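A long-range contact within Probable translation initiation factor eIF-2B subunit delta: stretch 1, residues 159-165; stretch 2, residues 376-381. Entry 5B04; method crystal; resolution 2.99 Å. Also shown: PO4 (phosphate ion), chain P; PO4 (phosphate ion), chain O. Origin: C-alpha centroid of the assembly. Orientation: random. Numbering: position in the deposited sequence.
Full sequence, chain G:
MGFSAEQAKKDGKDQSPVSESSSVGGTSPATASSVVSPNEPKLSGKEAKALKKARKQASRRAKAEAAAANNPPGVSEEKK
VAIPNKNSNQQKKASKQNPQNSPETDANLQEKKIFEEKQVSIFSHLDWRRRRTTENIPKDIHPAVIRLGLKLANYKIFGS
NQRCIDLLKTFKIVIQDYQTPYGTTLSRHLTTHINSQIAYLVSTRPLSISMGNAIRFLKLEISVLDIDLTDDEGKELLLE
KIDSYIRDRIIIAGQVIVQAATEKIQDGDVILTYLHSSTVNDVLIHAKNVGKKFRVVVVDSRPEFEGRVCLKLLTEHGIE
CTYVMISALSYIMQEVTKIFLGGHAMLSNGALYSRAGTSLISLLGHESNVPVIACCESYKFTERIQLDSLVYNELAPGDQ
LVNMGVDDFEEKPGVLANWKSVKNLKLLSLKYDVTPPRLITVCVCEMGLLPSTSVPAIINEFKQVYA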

# COMPACT_ATOMS: atom_id res chain seq x y z
N GLY G 159 18.18 -19.63 -20.28
CA GLY G 159 17.02 -19.57 -19.41
C GLY G 159 15.98 -20.64 -19.70
O GLY G 159 16.26 -21.62 -20.39
N SER G 160 14.77 -20.44 -19.17
CA SER G 160 13.72 -21.46 -19.10
C SER G 160 13.47 -22.26 -20.38
O SER G 160 13.29 -23.48 -20.33
CB SER G 160 12.40 -20.81 -18.67
OG SER G 160 11.97 -19.85 -19.62
N ASN G 161 13.45 -21.58 -21.52
CA ASN G 161 13.18 -22.24 -22.79
C ASN G 161 14.24 -23.29 -23.14
O ASN G 161 13.91 -24.43 -23.44
CB ASN G 161 13.08 -21.22 -23.92
CG ASN G 161 11.68 -21.11 -24.49
OD1 ASN G 161 10.92 -22.09 -24.50
ND2 ASN G 161 11.32 -19.92 -24.96
N GLN G 162 15.50 -22.88 -23.09
CA GLN G 162 16.60 -23.79 -23.40
C GLN G 162 16.80 -24.81 -22.28
O GLN G 162 17.19 -25.95 -22.54
CB GLN G 162 17.89 -23.00 -23.64
CG GLN G 162 18.99 -23.81 -24.31
CD GLN G 162 18.59 -24.31 -25.68
OE1 GLN G 162 17.95 -23.60 -26.45
NE2 GLN G 162 18.96 -25.55 -25.99
N ARG G 163 16.54 -24.39 -21.05
CA ARG G 163 16.61 -25.28 -19.89
C ARG G 163 15.70 -26.48 -20.08
O ARG G 163 16.07 -27.61 -19.76
CB ARG G 163 16.25 -24.54 -18.61
CG ARG G 163 17.30 -23.55 -18.14
CD ARG G 163 16.77 -22.56 -17.12
NE ARG G 163 16.65 -23.13 -15.78
CZ ARG G 163 16.22 -22.46 -14.73
NH1 ARG G 163 15.86 -21.19 -14.86
NH2 ARG G 163 16.14 -23.04 -13.54
N CYS G 164 14.50 -26.23 -20.60
CA CYS G 164 13.51 -27.28 -20.80
C CYS G 164 13.92 -28.22 -21.93
O CYS G 164 13.79 -29.44 -21.80
CB CYS G 164 12.15 -26.66 -21.10
SG CYS G 164 10.79 -27.85 -21.07
N ILE G 165 14.42 -27.65 -23.03
CA ILE G 165 14.85 -28.44 -24.17
C ILE G 165 15.99 -29.39 -23.80
O ILE G 165 15.94 -30.58 -24.08
CB ILE G 165 15.31 -27.55 -25.34
CG1 ILE G 165 14.13 -26.72 -25.87
CG2 ILE G 165 15.91 -28.38 -26.46
CD1 ILE G 165 14.48 -25.89 -27.09
N CYS G 376 4.94 -15.54 -24.24
CA CYS G 376 5.18 -16.76 -23.49
C CYS G 376 4.53 -17.97 -24.15
O CYS G 376 3.37 -17.93 -24.56
CB CYS G 376 4.65 -16.60 -22.06
SG CYS G 376 5.05 -17.97 -20.95
N GLU G 377 5.30 -19.06 -24.25
CA GLU G 377 4.77 -20.32 -24.75
C GLU G 377 3.75 -20.88 -23.76
O GLU G 377 3.85 -20.64 -22.56
CB GLU G 377 5.90 -21.32 -24.99
CG GLU G 377 6.82 -20.99 -26.16
CD GLU G 377 7.86 -19.93 -25.84
OE1 GLU G 377 8.83 -19.79 -26.61
OE2 GLU G 377 7.72 -19.23 -24.81
N SER G 378 2.77 -21.62 -24.28
CA SER G 378 1.65 -22.09 -23.46
C SER G 378 2.07 -23.05 -22.36
O SER G 378 1.49 -23.04 -21.27
CB SER G 378 0.60 -22.77 -24.35
OG SER G 378 1.15 -23.90 -25.01
N TYR G 379 3.07 -23.88 -22.63
CA TYR G 379 3.49 -24.90 -21.68
C TYR G 379 4.17 -24.30 -20.45
O TYR G 379 4.44 -25.01 -19.48
CB TYR G 379 4.42 -25.91 -22.35
CG TYR G 379 5.86 -25.46 -22.45
CD1 TYR G 379 6.23 -24.47 -23.36
CD2 TYR G 379 6.85 -26.02 -21.66
CE1 TYR G 379 7.55 -24.06 -23.46
CE2 TYR G 379 8.16 -25.61 -21.75
CZ TYR G 379 8.51 -24.63 -22.65
OH TYR G 379 9.82 -24.22 -22.75
N LYS G 380 4.44 -23.00 -20.50
CA LYS G 380 5.03 -22.31 -19.36
C LYS G 380 3.96 -21.64 -18.50
O LYS G 380 4.28 -20.91 -17.56
CB LYS G 380 6.06 -21.28 -19.84
CG LYS G 380 7.31 -21.92 -20.45
CD LYS G 380 8.41 -20.90 -20.67
CE LYS G 380 8.03 -19.88 -21.73
NZ LYS G 380 9.17 -19.00 -22.10
N PHE G 381 2.70 -21.89 -18.83
CA PHE G 381 1.60 -21.44 -17.99
C PHE G 381 1.57 -22.32 -16.74
O PHE G 381 1.93 -23.49 -16.80
CB PHE G 381 0.25 -21.52 -18.72
CG PHE G 381 0.09 -20.51 -19.83
CD1 PHE G 381 1.16 -19.78 -20.31
CD2 PHE G 381 -1.16 -20.30 -20.40
CE1 PHE G 381 1.00 -18.87 -21.33
CE2 PHE G 381 -1.33 -19.38 -21.41
CZ PHE G 381 -0.25 -18.66 -21.88
P PO4 P . 14.31 -17.46 -17.18
O1 PO4 P . 13.41 -16.25 -17.03
O2 PO4 P . 13.92 -18.51 -16.17
O3 PO4 P . 14.16 -18.02 -18.57
O4 PO4 P . 15.75 -17.04 -16.95
P PO4 O . 13.75 -17.12 -22.21
O1 PO4 O . 12.92 -16.13 -22.99
O2 PO4 O . 14.49 -16.40 -21.11
O3 PO4 O . 12.83 -18.16 -21.60
O4 PO4 O . 14.74 -17.79 -23.13

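The first turns of a helix, Ser-160 to Ile-165 with Gly-159 at the N-cap position, face a short 3-10 segment, Ser-378 to Lys-380, more than 200 residues later in the chain. The backbones stay well apart: the nearest CA atoms, those of Ser-160 and Lys-380, are 8.7 Å from each other, so side chains bridge the gap, and together the two stretches bury a modest 245 Å². The helix is held by i to i+4 bonds such as Cys-164 N to Ser-160 O (3.0 Å). The tighter 3-10 turn closes with Lys-380 N to Glu-377 O (3.2 Å) and Phe-381 N to Ser-378 O (3.0 Å), and Glu-377, Tyr-379 and Lys-380 all direct their CA-to-CB bonds toward the helix.

Asn-161 makes both hydrogen bonds between the stretches. Its CA-to-CB bond points sideways, but a chi1 of -113°, between the usual wells, brings the amide nearer the second stretch, where both its ends find partners. Asn-161 OD1 accepts a hydrogen bond from Tyr-379 OH (3.0 Å), lying at the ring edge near its plane, as suits a bond to the phenolic hydroxyl. Asn-161 ND2 donates to Glu-377 OE1 (3.0 Å, 163° at the hydrogen), a nearly straight bond to a charged acceptor.

Glu-377 (chi1 m, chi2 p) also meets Lys-380 through its other carboxylate oxygen: Lys-380 NZ lies 3.1 Å from Glu-377 OE2, a salt bridge whose hydrogen bond is weak. Lys-380 reaches it with chi angles m, t, m, t; the m at chi3 bends an otherwise extended chain. Lys-380 NZ also comes within 3.8 Å of Ser-160 OG, a polar approach.

Tyr-379, with chi1 at 81° (p), extends its ring to the helix, so that the hydroxyl reaches Asn-161 while the ring carbon CE2 meets Cys-164. The t rotamer of Cys-164 places SG 3.5 Å from Tyr-379 CE2 and 4.8 Å from the ring centroid, an oblique sulfur-aromatic contact that adds an apolar patch beside the polar network.

Two phosphate ions, probably from the crystallisation liquor, sit at the helix start. Ser-160 N donates to O3 of the chain P phosphate (2.6 Å, 166°), using an amide left free at the first turn. With chi1 p, Ser-160 OG lies 3.0 Å from that O3 and 2.7 Å from O3 of the chain O phosphate; which one receives its proton is unsettled. At Gly-159 an ideal CB would lie 2.4 Å from O3 of the chain P phosphate, a clash.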